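Cell wall surface anchor family protein (Streptococcus pneumoniae, PDB 4OQ1) is an ancillary pilin, RrgC, built in part of CnaB-type domains, that probably fixes the pneumococcal pilus to the cell wall. Local coordinates at residues L34-Y37 and Q38-V41; K155-Q158 and D159-L163. The protein carries 3 engineered substitutions. All blocks are in the same frame, centred on the assembly; numbering follows the deposited sequence.

In the fold
Contact 1 (34-37 with 38-41) comes first along the chain, at the step from strand 28-33 into the short helix 37-42; contact 2 (155-158 with 159-163) follows, where strand 150-157 turns back toward strand 167-174. The two share no sheet: strand 28-33 belongs to the mixed eight-stranded sheet, whereas strand 150-157 runs in the four-stranded one, in the first Prealbumin-like fold domain. Their centres lie about 37 Å apart on opposite sides of the chain's centre, and their nearest atoms stay about 23 Å from each other. With a radius of gyration of 33 Å, this spacing fits an elongated pilin of domains in series, contact 1 starting a helix after a tight turn, contact 2 reversing the chain after a strand.

Contact 1: L34-Y37 and Q38-V41; sequences LENY and QEVV
Tyr37 and Val41, one helical turn apart, form the tight side of this contact. Val41 CG2 sits over one face of the phenol ring, 3.6 Å from its centroid and displaced toward the rim, a CH-pi contact; its closest ring atoms include Tyr37 CZ at 3.4 Å. Tyr37 reaches this position with CG anti to its backbone N (chi1 -179°), and its OH is hydrogen-bonded to Leu94 O, while Phe93 touches both side chains. Two backbone bonds fix the spacing: Val40 N to Asn36 O, 3.1 Å, and Val41 N to Tyr37 O, 3.0 Å.

The other side is polar and exposed at Asn36. There Asn36 ND2 donates to Glu39 OE1 at 2.8 Å. The acceptor lies near the amide plane, but the donor stands above the carboxylate plane, the two planes being 75° apart. The same oxygen is salt-bridged to Arg189, which probably favours the charged carboxylate. A water donates to Asn36 OD1 (2.9 Å) and accepts from Glu39 N (3.1 Å), bridging where the side chain makes no direct capping bond. A type II beta turn from Leu34 to Tyr37 thus leads into a helix N-terminus with Asn36 at the N-cap position.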
# COMPACT_ATOMS: atom_id res chain seq x y z
N LEU A 34 17.84 0.12 -19.98
CA LEU A 34 17.47 0.99 -18.87
C LEU A 34 17.45 0.26 -17.53
O LEU A 34 17.25 -0.99 -17.48
CB LEU A 34 16.09 1.55 -19.10
CG LEU A 34 15.80 2.21 -20.43
CD1 LEU A 34 14.40 2.73 -20.37
CD2 LEU A 34 16.79 3.34 -20.78
N GLU A 35 17.52 1.04 -16.47
CA GLU A 35 17.28 0.54 -15.11
C GLU A 35 15.77 0.17 -15.00
O GLU A 35 14.88 0.93 -15.40
CB GLU A 35 17.64 1.60 -14.10
CG GLU A 35 19.11 2.15 -14.13
CD GLU A 35 19.31 3.39 -13.26
OE1 GLU A 35 18.54 3.71 -12.35
OE2 GLU A 35 20.33 4.11 -13.41
N ASN A 36 15.50 -1.01 -14.44
CA ASN A 36 14.15 -1.39 -14.04
C ASN A 36 13.33 -1.40 -15.31
O ASN A 36 12.16 -1.01 -15.29
CB ASN A 36 13.58 -0.39 -13.01
CG ASN A 36 12.41 -0.96 -12.15
OD1 ASN A 36 12.31 -2.14 -12.00
ND2 ASN A 36 11.54 -0.10 -11.64
N TYR A 37 13.95 -1.87 -16.41
CA TYR A 37 13.40 -1.78 -17.73
C TYR A 37 11.98 -2.34 -17.81
O TYR A 37 11.12 -1.66 -18.27
CB TYR A 37 14.26 -2.48 -18.80
CG TYR A 37 13.69 -2.37 -20.21
CD1 TYR A 37 13.87 -1.17 -20.98
CD2 TYR A 37 12.92 -3.39 -20.76
CE1 TYR A 37 13.34 -1.07 -22.25
CE2 TYR A 37 12.37 -3.26 -22.02
CZ TYR A 37 12.58 -2.13 -22.78
OH TYR A 37 12.03 -2.01 -24.06
N GLN A 38 11.75 -3.61 -17.39
CA GLN A 38 10.40 -4.25 -17.52
C GLN A 38 9.32 -3.45 -16.88
O GLN A 38 8.30 -3.22 -17.49
CB GLN A 38 10.31 -5.65 -16.90
CG GLN A 38 11.47 -6.59 -17.17
CD GLN A 38 11.84 -6.70 -18.62
OE1 GLN A 38 13.02 -6.63 -19.00
NE2 GLN A 38 10.83 -6.91 -19.45
N GLU A 39 9.54 -3.06 -15.64
CA GLU A 39 8.55 -2.24 -14.92
C GLU A 39 8.25 -0.87 -15.54
O GLU A 39 7.14 -0.45 -15.58
CB GLU A 39 8.97 -2.05 -13.44
CG GLU A 39 7.88 -1.39 -12.55
CD GLU A 39 8.19 -1.40 -11.06
OE1 GLU A 39 9.00 -0.55 -10.61
OE2 GLU A 39 7.63 -2.24 -10.30
N VAL A 40 9.28 -0.13 -15.91
CA VAL A 40 9.08 1.12 -16.64
C VAL A 40 8.22 0.88 -17.85
O VAL A 40 7.22 1.56 -18.06
CB VAL A 40 10.44 1.70 -17.14
CG1 VAL A 40 10.22 2.83 -18.08
CG2 VAL A 40 11.35 2.07 -15.96
N VAL A 41 8.60 -0.10 -18.67
CA VAL A 41 7.81 -0.39 -19.88
C VAL A 41 6.36 -0.67 -19.49
O VAL A 41 5.41 -0.11 -20.06
CB VAL A 41 8.40 -1.61 -20.59
CG1 VAL A 41 7.42 -2.24 -21.54
CG2 VAL A 41 9.69 -1.27 -21.27
O HOH W 1 11.80 -4.32 -13.88

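Contact 2: K155-Q158 and D159-L163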
# COMPACT_ATOMS: atom_id res chain seq x y z
N LYS A 155 4.68 1.80 13.02
CA LYS A 155 3.58 1.24 13.77
C LYS A 155 4.05 0.53 15.02
O LYS A 155 4.79 -0.39 14.98
CB LYS A 155 2.78 0.28 12.90
CG LYS A 155 1.46 -0.15 13.47
CD LYS A 155 0.53 0.98 13.84
CE LYS A 155 -0.80 0.49 14.39
NZ LYS A 155 -0.88 0.22 15.86
N VAL A 156 3.57 1.00 16.14
CA VAL A 156 3.91 0.48 17.45
C VAL A 156 2.70 0.19 18.35
O VAL A 156 1.54 0.69 18.12
CB VAL A 156 4.87 1.42 18.21
CG1 VAL A 156 6.25 1.53 17.55
CG2 VAL A 156 4.27 2.80 18.48
N ASP A 157 2.96 -0.53 19.42
CA ASP A 157 2.06 -0.57 20.55
C ASP A 157 2.42 0.49 21.56
O ASP A 157 3.29 1.32 21.31
CB ASP A 157 1.94 -2.00 21.16
CG ASP A 157 3.15 -2.42 21.98
OD1 ASP A 157 4.04 -1.60 22.15
OD2 ASP A 157 3.21 -3.60 22.35
N GLN A 158 1.75 0.52 22.69
CA GLN A 158 1.90 1.62 23.68
C GLN A 158 3.26 1.51 24.35
O GLN A 158 3.73 2.49 24.88
CB GLN A 158 0.79 1.57 24.78
CG GLN A 158 0.78 0.31 25.65
CD GLN A 158 -0.08 -0.80 25.09
OE1 GLN A 158 -0.06 -1.06 23.88
NE2 GLN A 158 -0.89 -1.44 25.97
N ASP A 159 3.92 0.35 24.26
CA ASP A 159 5.30 0.27 24.79
C ASP A 159 6.38 0.42 23.70
O ASP A 159 7.55 0.07 23.91
CB ASP A 159 5.46 -1.06 25.50
CG ASP A 159 4.51 -1.21 26.70
OD1 ASP A 159 4.03 -0.21 27.30
OD2 ASP A 159 4.18 -2.33 27.05
N HIS A 160 5.94 0.78 22.49
CA HIS A 160 6.77 0.97 21.35
C HIS A 160 7.47 -0.27 20.86
O HIS A 160 8.51 -0.17 20.21
CB HIS A 160 7.71 2.18 21.48
CG HIS A 160 7.01 3.50 21.23
ND1 HIS A 160 5.89 3.90 21.92
CD2 HIS A 160 7.25 4.46 20.32
CE1 HIS A 160 5.48 5.08 21.47
NE2 HIS A 160 6.32 5.45 20.52
N ASN A 161 6.87 -1.43 21.07
CA ASN A 161 7.25 -2.60 20.29
C ASN A 161 6.75 -2.33 18.93
O ASN A 161 5.68 -1.69 18.78
CB ASN A 161 6.65 -3.89 20.84
CG ASN A 161 7.03 -4.12 22.29
OD1 ASN A 161 8.21 -4.26 22.58
ND2 ASN A 161 6.05 -4.09 23.21
N ARG A 162 7.49 -2.79 17.93
CA ARG A 162 7.13 -2.57 16.52
C ARG A 162 6.06 -3.65 16.11
O ARG A 162 6.23 -4.88 16.44
CB ARG A 162 8.43 -2.68 15.69
CG ARG A 162 9.55 -1.65 16.01
CD ARG A 162 9.00 -0.29 15.75
NE ARG A 162 9.94 0.82 15.84
CZ ARG A 162 10.70 1.31 14.88
NH1 ARG A 162 10.78 0.72 13.71
NH2 ARG A 162 11.45 2.40 15.13
N LEU A 163 5.04 -3.28 15.35
CA LEU A 163 3.95 -4.22 14.95
C LEU A 163 4.00 -4.56 13.45
O LEU A 163 3.89 -3.71 12.60
CB LEU A 163 2.58 -3.69 15.35
CG LEU A 163 2.35 -3.31 16.82
CD1 LEU A 163 0.90 -2.79 17.04
CD2 LEU A 163 2.73 -4.36 17.77
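Asp157 turns its carboxylate between its own backbone N and carbonyl carbon (chi1 75°), while Asn161 places CG anti to its carbonyl carbon; together these torsions bring the amide N-H to the carboxylate across a beta hairpin-like reversal built on a type I beta turn from Asp157 to His160. The turn is closed by His160 N donating to Asp157 O at 3.0 Å.

Asp157 OD1 accepts two backbone N-H groups from opposite faces of the carboxylate plane, Asp159 N at 2.9 Å and Asn161 N at 3.0 Å. The other oxygen, Asp157 OD2, offers its syn lone pair to Asn161 ND2 at 3.0 Å, an almost straight bond (176°) lying in the amide plane. Three bonds therefore limit rotation of this carboxylate, and its bond to Asp159 N makes an Asx turn.

Beyond the turn, Val156 and Arg162 form a single beta bridge. It is flanked by Asp157 N to Asn161 O and by Leu163 N to Lys155 O, the latter 2.9 Å. On one side of the loop Val156 CG2 stands over the centre of the His160 imidazole, 3.8 Å from the centroid and only 2° off the ring normal, a CH-pi contact. Arg162 passes its CD by Val156 CG1, and its NH1 hydrogen-bonds Asn205 O and forms a salt bridge with Glu207.

Lys155 is covalently joined through NZ to CG of Asn252, the intramolecular Lys-Asn isopeptide bond familiar from CnaB domains, which ties strand 150-157 to the parallel strand 246-254. The linked nitrogen also gives a weak bond to Val156 O, and Leu163 packs beside it, with CD1 3.7 Å from Lys155 NZ.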